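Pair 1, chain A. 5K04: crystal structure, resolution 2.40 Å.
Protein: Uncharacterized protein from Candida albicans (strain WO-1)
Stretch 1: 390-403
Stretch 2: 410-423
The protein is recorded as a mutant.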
# COMPACT_ATOMS: atom_id res chain seq x y z
N ASN A 390 -2.67 -19.65 -25.91
CA ASN A 390 -1.36 -19.35 -25.36
C ASN A 390 -1.44 -19.15 -23.85
O ASN A 390 -0.55 -19.57 -23.11
CB ASN A 390 -0.79 -18.11 -26.05
CG ASN A 390 0.46 -17.58 -25.36
OD1 ASN A 390 0.38 -16.82 -24.40
ND2 ASN A 390 1.62 -17.96 -25.88
N THR A 391 -2.52 -18.51 -23.39
CA THR A 391 -2.72 -18.27 -21.97
C THR A 391 -2.86 -19.59 -21.20
O THR A 391 -2.27 -19.77 -20.13
CB THR A 391 -3.95 -17.38 -21.79
OG1 THR A 391 -3.64 -16.09 -22.32
CG2 THR A 391 -4.37 -17.28 -20.33
N ILE A 392 -3.63 -20.52 -21.76
CA ILE A 392 -3.83 -21.81 -21.12
C ILE A 392 -2.54 -22.62 -21.13
O ILE A 392 -2.18 -23.25 -20.13
CB ILE A 392 -4.98 -22.56 -21.82
CG1 ILE A 392 -6.32 -21.89 -21.50
CG2 ILE A 392 -4.99 -24.03 -21.42
CD1 ILE A 392 -7.51 -22.48 -22.27
N LYS A 393 -1.83 -22.62 -22.26
CA LYS A 393 -0.55 -23.31 -22.33
C LYS A 393 0.38 -22.83 -21.23
O LYS A 393 0.98 -23.63 -20.49
CB LYS A 393 0.09 -23.13 -23.71
CG LYS A 393 1.54 -23.64 -23.80
CD LYS A 393 2.23 -23.31 -25.12
CE LYS A 393 2.71 -21.88 -25.17
NZ LYS A 393 3.44 -21.57 -26.40
N ASN A 394 0.48 -21.51 -21.07
CA ASN A 394 1.41 -20.97 -20.09
C ASN A 394 0.90 -21.10 -18.66
O ASN A 394 1.71 -21.17 -17.73
CB ASN A 394 1.74 -19.52 -20.46
CG ASN A 394 2.77 -19.46 -21.60
OD1 ASN A 394 3.87 -19.99 -21.49
ND2 ASN A 394 2.39 -18.85 -22.71
N ILE A 395 -0.43 -21.17 -18.46
CA ILE A 395 -0.96 -21.61 -17.17
C ILE A 395 -0.42 -22.99 -16.80
O ILE A 395 -0.02 -23.25 -15.65
CB ILE A 395 -2.50 -21.60 -17.19
CG1 ILE A 395 -3.04 -20.18 -17.04
CG2 ILE A 395 -3.05 -22.51 -16.09
CD1 ILE A 395 -4.55 -20.07 -17.22
N VAL A 396 -0.42 -23.92 -17.77
CA VAL A 396 0.10 -25.26 -17.53
C VAL A 396 1.58 -25.22 -17.16
O VAL A 396 2.04 -25.98 -16.30
CB VAL A 396 -0.15 -26.14 -18.77
CG1 VAL A 396 0.44 -27.51 -18.59
CG2 VAL A 396 -1.64 -26.23 -19.04
N LEU A 397 2.34 -24.34 -17.81
CA LEU A 397 3.77 -24.27 -17.53
C LEU A 397 4.04 -23.66 -16.16
O LEU A 397 4.87 -24.17 -15.40
CB LEU A 397 4.48 -23.49 -18.64
CG LEU A 397 4.43 -24.11 -20.05
CD1 LEU A 397 4.92 -23.15 -21.15
CD2 LEU A 397 5.22 -25.40 -20.10
N LEU A 398 3.32 -22.58 -15.81
CA LEU A 398 3.49 -21.96 -14.49
C LEU A 398 3.18 -22.95 -13.37
O LEU A 398 3.99 -23.14 -12.46
CB LEU A 398 2.60 -20.72 -14.38
CG LEU A 398 3.05 -19.52 -15.23
CD1 LEU A 398 2.11 -18.35 -15.07
CD2 LEU A 398 4.50 -19.08 -14.90
N LYS A 399 2.02 -23.62 -13.45
CA LYS A 399 1.66 -24.65 -12.47
C LYS A 399 2.73 -25.73 -12.39
O LYS A 399 3.04 -26.23 -11.30
CB LYS A 399 0.30 -25.27 -12.80
CG LYS A 399 -0.86 -24.30 -12.75
CD LYS A 399 -2.13 -24.92 -13.29
CE LYS A 399 -2.55 -26.11 -12.44
NZ LYS A 399 -3.62 -26.88 -13.14
N HIS A 400 3.29 -26.13 -13.53
CA HIS A 400 4.29 -27.19 -13.51
C HIS A 400 5.54 -26.75 -12.78
O HIS A 400 6.07 -27.48 -11.94
CB HIS A 400 4.64 -27.64 -14.93
CG HIS A 400 5.65 -28.73 -14.96
ND1 HIS A 400 7.00 -28.50 -15.14
CD2 HIS A 400 5.52 -30.07 -14.77
CE1 HIS A 400 7.65 -29.65 -15.09
NE2 HIS A 400 6.78 -30.61 -14.87
N LEU A 401 6.02 -25.54 -13.08
CA LEU A 401 7.15 -24.96 -12.35
C LEU A 401 6.87 -24.84 -10.86
O LEU A 401 7.76 -25.08 -10.03
CB LEU A 401 7.48 -23.59 -12.95
CG LEU A 401 7.76 -23.60 -14.46
CD1 LEU A 401 8.01 -22.20 -14.98
CD2 LEU A 401 8.93 -24.53 -14.81
N LEU A 402 5.64 -24.48 -10.49
CA LEU A 402 5.30 -24.27 -9.08
C LEU A 402 5.22 -25.57 -8.29
O LEU A 402 5.25 -25.52 -7.06
CB LEU A 402 3.97 -23.49 -8.95
CG LEU A 402 4.07 -21.97 -9.20
CD1 LEU A 402 2.73 -21.29 -9.44
CD2 LEU A 402 4.78 -21.31 -8.01
N GLU A 403 5.09 -26.73 -8.97
CA GLU A 403 5.12 -28.03 -8.28
C GLU A 403 6.44 -28.24 -7.56
O GLU A 403 6.49 -28.76 -6.44
CB GLU A 403 4.90 -29.18 -9.28
CG GLU A 403 3.53 -29.30 -9.93
CD GLU A 403 3.52 -30.30 -11.08
OE1 GLU A 403 4.50 -31.06 -11.20
OE2 GLU A 403 2.54 -30.32 -11.86
N LYS A 410 6.65 -14.75 -7.76
CA LYS A 410 6.48 -14.15 -9.07
C LYS A 410 5.69 -15.07 -9.99
O LYS A 410 4.81 -14.62 -10.72
CB LYS A 410 7.83 -13.78 -9.69
CG LYS A 410 8.50 -12.59 -9.01
CD LYS A 410 9.51 -11.90 -9.91
CE LYS A 410 10.68 -12.77 -10.26
NZ LYS A 410 11.48 -13.12 -9.08
N LEU A 411 5.99 -16.37 -9.94
CA LEU A 411 5.22 -17.32 -10.75
C LEU A 411 3.77 -17.33 -10.31
O LEU A 411 2.87 -17.45 -11.15
CB LEU A 411 5.83 -18.72 -10.65
CG LEU A 411 7.29 -18.97 -11.05
CD1 LEU A 411 7.70 -20.45 -10.81
CD2 LEU A 411 7.55 -18.58 -12.50
N LYS A 412 3.53 -17.23 -9.00
CA LYS A 412 2.17 -17.21 -8.47
C LYS A 412 1.40 -15.98 -8.94
O LYS A 412 0.24 -16.08 -9.37
CB LYS A 412 2.20 -17.27 -6.95
CG LYS A 412 2.55 -18.65 -6.40
CD LYS A 412 2.45 -18.68 -4.91
CE LYS A 412 2.72 -20.09 -4.36
NZ LYS A 412 2.42 -20.08 -2.88
N LEU A 413 2.04 -14.81 -8.88
CA LEU A 413 1.36 -13.59 -9.31
C LEU A 413 0.98 -13.68 -10.78
O LEU A 413 -0.13 -13.31 -11.17
CB LEU A 413 2.24 -12.37 -9.07
CG LEU A 413 2.59 -12.06 -7.61
CD1 LEU A 413 3.52 -10.87 -7.52
CD2 LEU A 413 1.35 -11.82 -6.83
N TRP A 414 1.90 -14.20 -11.61
CA TRP A 414 1.63 -14.31 -13.03
C TRP A 414 0.51 -15.30 -13.30
O TRP A 414 -0.37 -15.06 -14.14
CB TRP A 414 2.91 -14.70 -13.77
CG TRP A 414 3.73 -13.52 -14.14
CD1 TRP A 414 4.83 -13.04 -13.48
CD2 TRP A 414 3.50 -12.62 -15.24
NE1 TRP A 414 5.30 -11.91 -14.10
CE2 TRP A 414 4.50 -11.63 -15.18
CE3 TRP A 414 2.54 -12.56 -16.26
CZ2 TRP A 414 4.58 -10.58 -16.12
CZ3 TRP A 414 2.62 -11.52 -17.20
CH2 TRP A 414 3.64 -10.54 -17.12
N LEU A 415 0.50 -16.43 -12.57
CA LEU A 415 -0.57 -17.40 -12.70
C LEU A 415 -1.93 -16.75 -12.45
O LEU A 415 -2.90 -17.01 -13.18
CB LEU A 415 -0.34 -18.56 -11.72
CG LEU A 415 -1.36 -19.69 -11.80
CD1 LEU A 415 -1.45 -20.21 -13.25
CD2 LEU A 415 -1.00 -20.82 -10.84
N MET A 416 -2.02 -15.87 -11.44
CA MET A 416 -3.26 -15.15 -11.20
C MET A 416 -3.59 -14.21 -12.36
O MET A 416 -4.75 -14.12 -12.78
CB MET A 416 -3.19 -14.40 -9.86
CG MET A 416 -3.45 -15.30 -8.66
SD MET A 416 -3.78 -14.52 -7.10
CE MET A 416 -2.21 -13.79 -6.90
N LYS A 417 -2.57 -13.53 -12.91
CA LYS A 417 -2.81 -12.64 -14.05
C LYS A 417 -3.37 -13.40 -15.24
O LYS A 417 -4.32 -12.94 -15.89
CB LYS A 417 -1.51 -11.91 -14.45
CG LYS A 417 -0.98 -10.99 -13.36
CD LYS A 417 0.31 -10.26 -13.76
CE LYS A 417 0.17 -9.47 -15.05
NZ LYS A 417 1.38 -8.62 -15.30
N LEU A 418 -2.80 -14.57 -15.55
CA LEU A 418 -3.30 -15.38 -16.66
C LEU A 418 -4.74 -15.82 -16.42
O LEU A 418 -5.60 -15.66 -17.29
CB LEU A 418 -2.42 -16.62 -16.89
CG LEU A 418 -0.94 -16.48 -17.30
CD1 LEU A 418 -0.42 -17.76 -17.96
CD2 LEU A 418 -0.71 -15.33 -18.20
N TYR A 419 -5.02 -16.36 -15.22
CA TYR A 419 -6.39 -16.74 -14.87
C TYR A 419 -7.34 -15.57 -14.97
O TYR A 419 -8.54 -15.76 -15.23
CB TYR A 419 -6.45 -17.29 -13.44
CG TYR A 419 -6.05 -18.75 -13.26
CD1 TYR A 419 -6.42 -19.73 -14.18
CD2 TYR A 419 -5.34 -19.15 -12.14
CE1 TYR A 419 -6.05 -21.07 -13.99
CE2 TYR A 419 -4.96 -20.45 -11.95
CZ TYR A 419 -5.32 -21.42 -12.87
OH TYR A 419 -4.93 -22.72 -12.64
N SER A 420 -6.83 -14.35 -14.74
CA SER A 420 -7.66 -13.15 -14.81
C SER A 420 -8.07 -12.83 -16.23
O SER A 420 -8.93 -11.96 -16.41
CB SER A 420 -6.92 -11.96 -14.21
OG SER A 420 -6.08 -11.33 -15.18
N GLN A 421 -7.47 -13.49 -17.23
CA GLN A 421 -7.81 -13.34 -18.64
C GLN A 421 -8.98 -14.23 -19.06
O GLN A 421 -9.51 -14.06 -20.16
CB GLN A 421 -6.61 -13.69 -19.53
CG GLN A 421 -5.34 -12.94 -19.21
CD GLN A 421 -5.56 -11.44 -19.23
OE1 GLN A 421 -5.95 -10.88 -20.25
NE2 GLN A 421 -5.33 -10.79 -18.10
N LEU A 422 -9.36 -15.18 -18.22
CA LEU A 422 -10.34 -16.20 -18.55
C LEU A 422 -11.53 -16.07 -17.60
O LEU A 422 -11.54 -15.23 -16.69
CB LEU A 422 -9.73 -17.60 -18.44
CG LEU A 422 -8.48 -17.85 -19.28
CD1 LEU A 422 -7.88 -19.23 -18.93
CD2 LEU A 422 -8.78 -17.73 -20.78
N ASN A 423 -12.55 -16.90 -17.85
CA ASN A 423 -13.71 -17.01 -16.99
C ASN A 423 -13.51 -18.04 -15.88
O ASN A 423 -14.48 -18.49 -15.26
CB ASN A 423 -14.95 -17.34 -17.82
CG ASN A 423 -15.27 -16.25 -18.81
OD1 ASN A 423 -15.48 -15.08 -18.44
ND2 ASN A 423 -15.30 -16.61 -20.08

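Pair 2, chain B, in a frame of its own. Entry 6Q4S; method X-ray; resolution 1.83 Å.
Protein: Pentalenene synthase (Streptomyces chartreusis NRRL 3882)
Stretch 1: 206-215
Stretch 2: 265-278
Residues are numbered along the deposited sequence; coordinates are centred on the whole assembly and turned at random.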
# COMPACT_ATOMS: atom_id res chain seq x y z
N PRO B 206 -14.56 -12.20 -6.39
CA PRO B 206 -15.68 -11.32 -5.96
C PRO B 206 -16.41 -11.74 -4.68
O PRO B 206 -16.88 -10.89 -3.94
CB PRO B 206 -16.65 -11.33 -7.15
CG PRO B 206 -15.85 -11.73 -8.33
CD PRO B 206 -14.65 -12.52 -7.84
N VAL B 207 -16.55 -13.02 -4.45
CA VAL B 207 -17.13 -13.50 -3.23
C VAL B 207 -16.36 -13.09 -1.98
O VAL B 207 -16.95 -12.61 -1.00
CB VAL B 207 -17.31 -15.03 -3.26
CG1 VAL B 207 -17.79 -15.56 -1.93
CG2 VAL B 207 -18.31 -15.46 -4.33
N MET B 208 -15.06 -13.35 -1.94
CA MET B 208 -14.27 -12.99 -0.79
C MET B 208 -14.14 -11.45 -0.61
O MET B 208 -14.16 -10.96 0.52
CB MET B 208 -12.90 -13.66 -0.89
CG MET B 208 -11.94 -13.32 0.24
SD MET B 208 -12.48 -13.94 1.83
CE MET B 208 -11.70 -15.58 1.77
N GLU B 209 -14.01 -10.70 -1.70
CA GLU B 209 -13.89 -9.25 -1.57
C GLU B 209 -15.15 -8.69 -0.96
O GLU B 209 -15.09 -7.83 -0.08
CB GLU B 209 -13.69 -8.52 -2.90
CG GLU B 209 -12.33 -8.77 -3.48
CD GLU B 209 -11.93 -7.78 -4.54
OE1 GLU B 209 -12.76 -6.95 -5.01
OE2 GLU B 209 -10.73 -7.85 -4.91
N ARG B 210 -16.30 -9.17 -1.44
CA ARG B 210 -17.56 -8.77 -0.84
C ARG B 210 -17.75 -9.21 0.62
O ARG B 210 -18.31 -8.49 1.43
CB ARG B 210 -18.70 -9.27 -1.77
CG ARG B 210 -20.08 -8.90 -1.35
CD ARG B 210 -20.31 -7.44 -1.47
NE ARG B 210 -21.71 -7.15 -1.20
CZ ARG B 210 -22.18 -5.93 -0.94
NH1 ARG B 210 -21.39 -4.84 -0.89
NH2 ARG B 210 -23.45 -5.79 -0.69
N MET B 211 -17.31 -10.41 0.97
CA MET B 211 -17.38 -10.86 2.34
C MET B 211 -16.65 -9.96 3.33
O MET B 211 -17.15 -9.71 4.41
CB MET B 211 -16.88 -12.29 2.48
CG MET B 211 -17.88 -13.29 1.93
SD MET B 211 -17.24 -14.99 1.83
CE MET B 211 -17.06 -15.53 3.52
N ARG B 212 -15.46 -9.49 2.95
CA ARG B 212 -14.68 -8.58 3.76
C ARG B 212 -15.41 -7.24 3.94
O ARG B 212 -15.45 -6.69 5.05
CB ARG B 212 -13.29 -8.38 3.11
CG ARG B 212 -12.41 -9.63 3.16
CD ARG B 212 -11.26 -9.65 2.16
NE ARG B 212 -10.26 -8.58 2.32
CZ ARG B 212 -9.21 -8.59 3.15
NH1 ARG B 212 -8.98 -9.61 3.96
NH2 ARG B 212 -8.36 -7.56 3.15
N ASP B 213 -15.96 -6.73 2.85
CA ASP B 213 -16.77 -5.51 2.92
C ASP B 213 -17.99 -5.65 3.81
O ASP B 213 -18.23 -4.77 4.65
CB ASP B 213 -17.23 -5.09 1.56
CG ASP B 213 -16.14 -4.47 0.72
OD1 ASP B 213 -15.08 -3.97 1.22
OD2 ASP B 213 -16.41 -4.40 -0.48
N LEU B 214 -18.72 -6.75 3.69
CA LEU B 214 -19.88 -6.97 4.62
C LEU B 214 -19.50 -7.19 6.07
O LEU B 214 -20.18 -6.74 6.99
CB LEU B 214 -20.73 -8.13 4.15
CG LEU B 214 -21.39 -7.94 2.79
CD1 LEU B 214 -21.83 -9.26 2.23
CD2 LEU B 214 -22.61 -7.00 2.85
N ALA B 215 -18.39 -7.89 6.32
CA ALA B 215 -17.89 -8.04 7.66
C ALA B 215 -17.58 -6.66 8.22
O ALA B 215 -17.83 -6.36 9.39
CB ALA B 215 -16.64 -8.94 7.70
N ALA B 265 -29.44 -7.39 7.84
CA ALA B 265 -29.36 -7.51 6.39
C ALA B 265 -27.88 -7.67 5.83
O ALA B 265 -27.69 -8.40 4.87
CB ALA B 265 -30.04 -6.28 5.73
N CYS B 266 -26.90 -6.93 6.37
CA CYS B 266 -25.45 -7.12 6.02
C CYS B 266 -25.01 -8.51 6.41
O CYS B 266 -24.42 -9.20 5.60
CB CYS B 266 -24.54 -6.15 6.78
SG CYS B 266 -24.72 -4.46 6.17
N LEU B 267 -25.29 -8.87 7.67
CA LEU B 267 -25.03 -10.22 8.20
C LEU B 267 -25.62 -11.33 7.33
O LEU B 267 -24.89 -12.24 6.90
CB LEU B 267 -25.50 -10.34 9.63
CG LEU B 267 -25.11 -11.58 10.42
CD1 LEU B 267 -23.61 -11.83 10.57
CD2 LEU B 267 -25.74 -11.46 11.80
N ASP B 268 -26.91 -11.24 6.99
CA ASP B 268 -27.50 -12.27 6.15
C ASP B 268 -26.92 -12.36 4.77
O ASP B 268 -26.89 -13.47 4.23
CB ASP B 268 -29.03 -12.11 5.96
CG ASP B 268 -29.80 -12.19 7.27
OD1 ASP B 268 -29.34 -12.81 8.26
OD2 ASP B 268 -30.89 -11.57 7.28
N GLU B 269 -26.53 -11.25 4.16
CA GLU B 269 -25.88 -11.34 2.88
C GLU B 269 -24.46 -12.03 3.07
O GLU B 269 -24.04 -12.82 2.22
CB GLU B 269 -25.74 -9.99 2.18
CG GLU B 269 -25.16 -10.13 0.76
CD GLU B 269 -24.79 -8.82 0.05
OE1 GLU B 269 -25.15 -7.72 0.51
OE2 GLU B 269 -24.09 -8.87 -1.01
N TYR B 270 -23.76 -11.66 4.13
CA TYR B 270 -22.48 -12.30 4.54
C TYR B 270 -22.66 -13.83 4.65
O TYR B 270 -21.91 -14.62 4.00
CB TYR B 270 -21.87 -11.71 5.87
CG TYR B 270 -20.67 -12.56 6.31
CD1 TYR B 270 -19.42 -12.43 5.67
CD2 TYR B 270 -20.82 -13.54 7.26
CE1 TYR B 270 -18.35 -13.23 6.01
CE2 TYR B 270 -19.77 -14.38 7.60
CZ TYR B 270 -18.53 -14.24 6.98
OH TYR B 270 -17.48 -15.08 7.34
N LEU B 271 -23.68 -14.25 5.41
CA LEU B 271 -23.98 -15.67 5.53
C LEU B 271 -24.30 -16.38 4.21
O LEU B 271 -23.88 -17.53 4.02
CB LEU B 271 -25.07 -15.90 6.56
CG LEU B 271 -24.69 -15.47 7.97
CD1 LEU B 271 -25.89 -15.56 8.91
CD2 LEU B 271 -23.50 -16.27 8.52
N GLU B 272 -25.00 -15.71 3.29
CA GLU B 272 -25.24 -16.27 1.92
C GLU B 272 -23.94 -16.47 1.14
O GLU B 272 -23.77 -17.44 0.38
CB GLU B 272 -26.16 -15.39 1.06
CG GLU B 272 -27.64 -15.33 1.45
CD GLU B 272 -28.43 -14.10 0.92
OE1 GLU B 272 -27.95 -13.32 0.03
OE2 GLU B 272 -29.58 -13.89 1.40
N LEU B 273 -23.02 -15.52 1.26
CA LEU B 273 -21.74 -15.64 0.51
C LEU B 273 -20.90 -16.74 1.18
O LEU B 273 -20.24 -17.53 0.51
CB LEU B 273 -21.03 -14.30 0.42
CG LEU B 273 -21.73 -13.28 -0.45
CD1 LEU B 273 -21.14 -11.90 -0.27
CD2 LEU B 273 -21.63 -13.69 -1.89
N GLN B 274 -20.94 -16.82 2.49
CA GLN B 274 -20.29 -17.95 3.16
C GLN B 274 -20.67 -19.33 2.57
O GLN B 274 -19.81 -20.19 2.38
CB GLN B 274 -20.59 -17.96 4.63
CG GLN B 274 -19.43 -17.70 5.53
CD GLN B 274 -19.73 -17.91 6.98
OE1 GLN B 274 -20.71 -18.61 7.37
NE2 GLN B 274 -18.85 -17.40 7.82
N GLU B 275 -21.95 -19.56 2.30
CA GLU B 275 -22.39 -20.85 1.72
C GLU B 275 -21.90 -21.01 0.27
O GLU B 275 -21.85 -22.13 -0.26
CB GLU B 275 -23.93 -21.01 1.86
CG GLU B 275 -24.34 -21.35 3.30
CD GLU B 275 -25.68 -20.73 3.77
OE1 GLU B 275 -26.70 -20.79 3.04
OE2 GLU B 275 -25.72 -20.18 4.90
N ARG B 276 -21.53 -19.92 -0.38
CA ARG B 276 -21.01 -20.00 -1.75
C ARG B 276 -19.48 -20.29 -1.87
O ARG B 276 -18.97 -20.51 -2.96
CB ARG B 276 -21.37 -18.71 -2.47
CG ARG B 276 -22.00 -18.95 -3.82
CD ARG B 276 -22.21 -17.63 -4.54
NE ARG B 276 -23.33 -16.90 -3.94
CZ ARG B 276 -23.64 -15.63 -4.22
NH1 ARG B 276 -22.89 -14.91 -5.07
NH2 ARG B 276 -24.69 -15.07 -3.62
N VAL B 277 -18.77 -20.30 -0.75
CA VAL B 277 -17.31 -20.51 -0.75
C VAL B 277 -16.86 -21.83 -1.46
O VAL B 277 -15.98 -21.78 -2.33
CB VAL B 277 -16.76 -20.33 0.70
CG1 VAL B 277 -15.35 -20.90 0.87
CG2 VAL B 277 -16.83 -18.85 1.08
N PRO B 278 -17.52 -22.97 -1.15
CA PRO B 278 -17.20 -24.18 -1.94
C PRO B 278 -17.36 -24.00 -3.45
O PRO B 278 -16.51 -24.43 -4.20
CB PRO B 278 -18.17 -25.25 -1.38
CG PRO B 278 -18.53 -24.78 -0.01
CD PRO B 278 -18.50 -23.26 -0.08

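The sharpest difference lies at one matched pair of positions. In pair 2, Arg B210 and Glu B269 form a salt bridge across the helices: Arg B210 NE donates to Glu B269 OE2 at 2.9 Å, and Arg B210 NH2 lies 2.8 Å from Glu B269 OE1, so the carboxylate meets the edge of the guanidinium near its plane. In pair 1 the same two places hold Asn A394 and Trp A414, whose side-chain ends lead away from the opposing helix, and no hydrogen bond crosses between the stretches.

The backbones beneath are nearly identical. Both are roughly antiparallel helix pairs, with axes 154° apart and 9.7 Å at closest approach in pair 1, and 153° and 9.2 Å in pair 2; fourteen central residues superpose to 0.3 Å. The shared rule is interlocking. Leu A398 and Leu B214 coincide, as do Leu A418 and Leu B273, and each is a knob seated among four residues of the partner helix. Their methyls meet at similar distances, Leu A398 CD1 to Leu A418 CD1 at 3.9 Å and Leu B214 CD1 to Leu B273 CD1 at 3.7 Å. This leucine pair is the constant, and its neighbours are where the two solutions part.

Beside it, Ile A395 matches Met B211. The isoleucine packs CG1 against Leu A418 CB at 3.6 Å; the methionine sets CG 3.6 Å from Leu B273 CB, then extends CE to 3.6 Å from Tyr B270 CE1. That tyrosine matches Leu A415. Met B211 sits among Tyr B270, Leu B273, Gln B274 and Val B277. An aromatic ring is used in both, but from different positions: Ile A395 CD1 reaches Tyr A419 CD1 at 3.6 Å, and Tyr A419 matches Gln B274, not Tyr B270.

Leu A411 matches Cys B266. The leucine's CD2 lies 3.9 Å from Leu A398 CD2, whereas the shorter cysteine leaves its CB 4.5 Å from Leu B214 CD2. At the other end Thr A391 and Val B207 are interchangeable in shape, their side-chain centres 0.5 Å apart, and both point toward the partner helix.

For a designer, the lesson is that the central leucines stay fixed and the aromatic ring sits at different places along the second helix. The two positions matched by Asn A394 and Trp A414 in pair 1 carry a salt bridge in pair 2, while in both pairs the near parts of these side chains still line the leucine holes.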